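Side-chain contact in hypothetical protein (Neisseria meningitidis, PDB 2O5H), which is of unknown function but belongs to the DUF596 family and is assembled here as a dimer of alpha-beta subunits: residues S39-F44 and F56-E61. Sequence-based numbering, arbitrary orientation.
Sequences STIKDF and FILFKE
Two torsions bring the methyl groups of Ile41 and Leu58 together: in Leu58, chi1 of 173° swings CG away from the backbone N and extends the side chain toward the other helix, while in Ile41, chi1 of 57° leaves CG1 wedged between N and C and turns CG2 to face Leu58. The result is helix-helix packing in the helical part of this alpha-beta fold, where helix 34-41 meets the C-terminal half of helix 48-64. The nearest CA atoms, of Ile41 and Leu58, are 8.5 Å apart, and both close approaches are made by side-chain methyls. A single branch of Leu58 does the touching. Its CD2 lies 3.9 Å from Ile41 CG2, a van der Waals distance, and 4.3 Å from Thr40 CG2, a looser approach; CD2 is therefore set against methyls of two consecutive residues. Only 89 Å² is buried between the segments, yet all three residues are buried, because other helices close round them. Tyr16 of helix 3-16 touches both Ile41 and Leu58, and from helix 20-30 Val24 meets Leu58 while Phe26 and Thr27 meet Thr40; Tyr30 of the second subunit also packs on Thr40, placing the contact near the dimer interface. Thr40 divides its two branches between different tasks. Its hydroxyl OG1 hydrogen-bonds to Cys36 O, one turn back in the same helix, which satisfies the buried polar atom, while the methyl CG2, on the other branch, meets Leu58 CD2 from the side, its CB-CG2 bond roughly perpendicular to the line between the two methyls.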
ATOM      1  N   SER A  39      -3.630   2.632   3.370  1.00 32.50           N
ATOM      2  CA  SER A  39      -2.470   3.252   4.027  1.00 32.96           C
ATOM      3  C   SER A  39      -2.316   4.764   3.682  1.00 33.35           C
ATOM      4  O   SER A  39      -1.964   5.570   4.541  1.00 33.03           O
ATOM      5  CB  SER A  39      -1.207   2.479   3.686  1.00 32.37           C
ATOM      6  OG  SER A  39      -1.335   1.153   4.186  1.00 36.05           O
ATOM      7  N   THR A  40      -2.607   5.124   2.435  1.00 32.72           N
ATOM      8  CA  THR A  40      -2.566   6.509   1.964  1.00 33.73           C
ATOM      9  C   THR A  40      -3.496   7.450   2.749  1.00 33.23           C
ATOM     10  O   THR A  40      -3.146   8.624   3.016  1.00 33.59           O
ATOM     11  CB  THR A  40      -2.931   6.567   0.433  1.00 34.54           C
ATOM     12  OG1 THR A  40      -1.985   5.798  -0.331  1.00 36.15           O
ATOM     13  CG2 THR A  40      -2.929   8.005  -0.096  1.00 34.81           C
ATOM     14  N   ILE A  41      -4.670   6.934   3.144  1.00 32.68           N
ATOM     15  CA  ILE A  41      -5.649   7.774   3.860  1.00 32.39           C
ATOM     16  C   ILE A  41      -5.505   7.657   5.394  1.00 33.16           C
ATOM     17  O   ILE A  41      -6.135   8.407   6.146  1.00 33.21           O
ATOM     18  CB  ILE A  41      -7.137   7.574   3.347  1.00 30.62           C
ATOM     19  CG1 ILE A  41      -7.645   6.114   3.436  1.00 29.92           C
ATOM     20  CG2 ILE A  41      -7.298   8.088   1.926  1.00 32.10           C
ATOM     21  CD1 ILE A  41      -7.949   5.691   4.872  1.00 29.36           C
ATOM     22  N   LYS A  42      -4.644   6.755   5.850  1.00 33.25           N
ATOM     23  CA  LYS A  42      -4.542   6.498   7.300  1.00 37.04           C
ATOM     24  C   LYS A  42      -4.298   7.747   8.149  1.00 36.68           C
ATOM     25  O   LYS A  42      -4.833   7.884   9.238  1.00 36.44           O
ATOM     26  CB  LYS A  42      -3.414   5.516   7.563  1.00 37.56           C
ATOM     27  CG  LYS A  42      -3.890   4.106   7.716  1.00 44.86           C
ATOM     28  CD  LYS A  42      -4.462   3.891   9.135  1.00 51.17           C
ATOM     29  CE  LYS A  42      -3.682   2.785   9.872  1.00 52.65           C
ATOM     30  NZ  LYS A  42      -4.101   2.744  11.315  1.00 54.44           N
ATOM     31  N   ASP A  43      -3.465   8.647   7.633  1.00 36.84           N
ATOM     32  CA  ASP A  43      -3.068   9.830   8.389  1.00 36.78           C
ATOM     33  C   ASP A  43      -4.182  10.861   8.449  1.00 37.44           C
ATOM     34  O   ASP A  43      -4.067  11.822   9.209  1.00 37.66           O
ATOM     35  CB  ASP A  43      -1.794  10.446   7.816  1.00 37.14           C
ATOM     36  CG  ASP A  43      -2.015  11.073   6.453  1.00 39.66           C
ATOM     37  OD1 ASP A  43      -2.287  10.349   5.487  1.00 39.22           O
ATOM     38  OD2 ASP A  43      -1.922  12.312   6.341  1.00 42.55           O
ATOM     39  N   PHE A  44      -5.261  10.660   7.676  1.00 36.26           N
ATOM     40  CA  PHE A  44      -6.368  11.635   7.615  1.00 36.07           C
ATOM     41  C   PHE A  44      -7.150  11.696   8.923  1.00 36.23           C
ATOM     42  O   PHE A  44      -7.591  12.765   9.312  1.00 35.10           O
ATOM     43  CB  PHE A  44      -7.303  11.312   6.444  1.00 36.53           C
ATOM     44  CG  PHE A  44      -8.598  12.107   6.426  1.00 36.11           C
ATOM     45  CD1 PHE A  44      -8.601  13.486   6.234  1.00 38.53           C
ATOM     46  CD2 PHE A  44      -9.823  11.433   6.576  1.00 38.86           C
ATOM     47  CE1 PHE A  44      -9.798  14.208   6.198  1.00 35.45           C
ATOM     48  CE2 PHE A  44     -11.040  12.116   6.541  1.00 34.44           C
ATOM     49  CZ  PHE A  44     -11.028  13.535   6.349  1.00 34.10           C
ATOM     50  N   PHE A  56     -13.232   5.413   0.455  1.00 32.49           N
ATOM     51  CA  PHE A  56     -14.208   5.290  -0.625  1.00 32.58           C
ATOM     52  C   PHE A  56     -14.255   6.499  -1.534  1.00 32.99           C
ATOM     53  O   PHE A  56     -14.558   6.360  -2.719  1.00 33.01           O
ATOM     54  CB  PHE A  56     -15.607   4.910  -0.078  1.00 33.48           C
ATOM     55  CG  PHE A  56     -15.708   3.459   0.282  1.00 36.00           C
ATOM     56  CD1 PHE A  56     -15.542   2.477  -0.719  1.00 36.14           C
ATOM     57  CD2 PHE A  56     -15.877   3.053   1.597  1.00 33.52           C
ATOM     58  CE1 PHE A  56     -15.592   1.130  -0.400  1.00 39.25           C
ATOM     59  CE2 PHE A  56     -15.937   1.643   1.922  1.00 35.99           C
ATOM     60  CZ  PHE A  56     -15.809   0.709   0.925  1.00 36.23           C
ATOM     61  N   ILE A  57     -13.955   7.692  -1.017  1.00 33.72           N
ATOM     62  CA  ILE A  57     -13.926   8.871  -1.902  1.00 33.72           C
ATOM     63  C   ILE A  57     -12.749   8.728  -2.884  1.00 33.15           C
ATOM     64  O   ILE A  57     -12.871   9.010  -4.073  1.00 32.41           O
ATOM     65  CB  ILE A  57     -13.778  10.201  -1.125  1.00 33.75           C
ATOM     66  CG1 ILE A  57     -15.028  10.454  -0.276  1.00 36.56           C
ATOM     67  CG2 ILE A  57     -13.531  11.418  -2.096  1.00 35.45           C
ATOM     68  CD1 ILE A  57     -14.776  11.415   0.862  1.00 34.67           C
ATOM     69  N   LEU A  58     -11.610   8.270  -2.373  1.00 32.42           N
ATOM     70  CA  LEU A  58     -10.412   8.173  -3.185  1.00 31.68           C
ATOM     71  C   LEU A  58     -10.609   7.056  -4.219  1.00 32.87           C
ATOM     72  O   LEU A  58     -10.349   7.239  -5.400  1.00 32.29           O
ATOM     73  CB  LEU A  58      -9.187   7.883  -2.300  1.00 32.85           C
ATOM     74  CG  LEU A  58      -7.815   7.586  -2.977  1.00 31.98           C
ATOM     75  CD1 LEU A  58      -7.343   8.777  -3.879  1.00 31.83           C
ATOM     76  CD2 LEU A  58      -6.802   7.289  -1.878  1.00 29.66           C
ATOM     77  N   PHE A  59     -11.033   5.902  -3.724  1.00 33.38           N
ATOM     78  CA  PHE A  59     -11.377   4.718  -4.519  1.00 35.00           C
ATOM     79  C   PHE A  59     -12.308   5.108  -5.667  1.00 35.95           C
ATOM     80  O   PHE A  59     -12.020   4.817  -6.835  1.00 36.08           O
ATOM     81  CB  PHE A  59     -12.022   3.762  -3.527  1.00 34.88           C
ATOM     82  CG  PHE A  59     -12.589   2.494  -4.072  1.00 34.66           C
ATOM     83  CD1 PHE A  59     -11.779   1.382  -4.269  1.00 36.07           C
ATOM     84  CD2 PHE A  59     -13.984   2.368  -4.238  1.00 35.74           C
ATOM     85  CE1 PHE A  59     -12.346   0.150  -4.695  1.00 36.61           C
ATOM     86  CE2 PHE A  59     -14.562   1.162  -4.657  1.00 35.08           C
ATOM     87  CZ  PHE A  59     -13.740   0.050  -4.877  1.00 35.07           C
ATOM     88  N   LYS A  60     -13.431   5.754  -5.352  1.00 35.84           N
ATOM     89  CA  LYS A  60     -14.376   6.137  -6.387  1.00 36.20           C
ATOM     90  C   LYS A  60     -13.792   7.148  -7.364  1.00 35.70           C
ATOM     91  O   LYS A  60     -14.061   7.081  -8.559  1.00 34.50           O
ATOM     92  CB  LYS A  60     -15.689   6.697  -5.821  1.00 36.46           C
ATOM     93  CG  LYS A  60     -16.546   5.648  -5.128  1.00 40.08           C
ATOM     94  CD  LYS A  60     -18.019   5.955  -5.223  1.00 44.23           C
ATOM     95  CE  LYS A  60     -18.405   7.323  -4.631  1.00 48.65           C
ATOM     96  NZ  LYS A  60     -18.033   7.467  -3.203  1.00 49.60           N
ATOM     97  N   GLU A  61     -12.985   8.085  -6.886  1.00 35.40           N
ATOM     98  CA  GLU A  61     -12.440   9.074  -7.842  1.00 35.13           C
ATOM     99  C   GLU A  61     -11.447   8.441  -8.845  1.00 34.37           C
ATOM    100  O   GLU A  61     -11.427   8.784 -10.046  1.00 33.02           O
ATOM    101  CB  GLU A  61     -11.793  10.230  -7.097  1.00 36.07           C
ATOM    102  CG  GLU A  61     -11.374  11.380  -7.965  1.00 38.70           C
ATOM    103  CD  GLU A  61     -12.563  12.166  -8.539  1.00 40.76           C
ATOM    104  OE1 GLU A  61     -13.742  11.845  -8.256  1.00 42.13           O
ATOM    105  OE2 GLU A  61     -12.298  13.138  -9.282  1.00 42.73           O
TER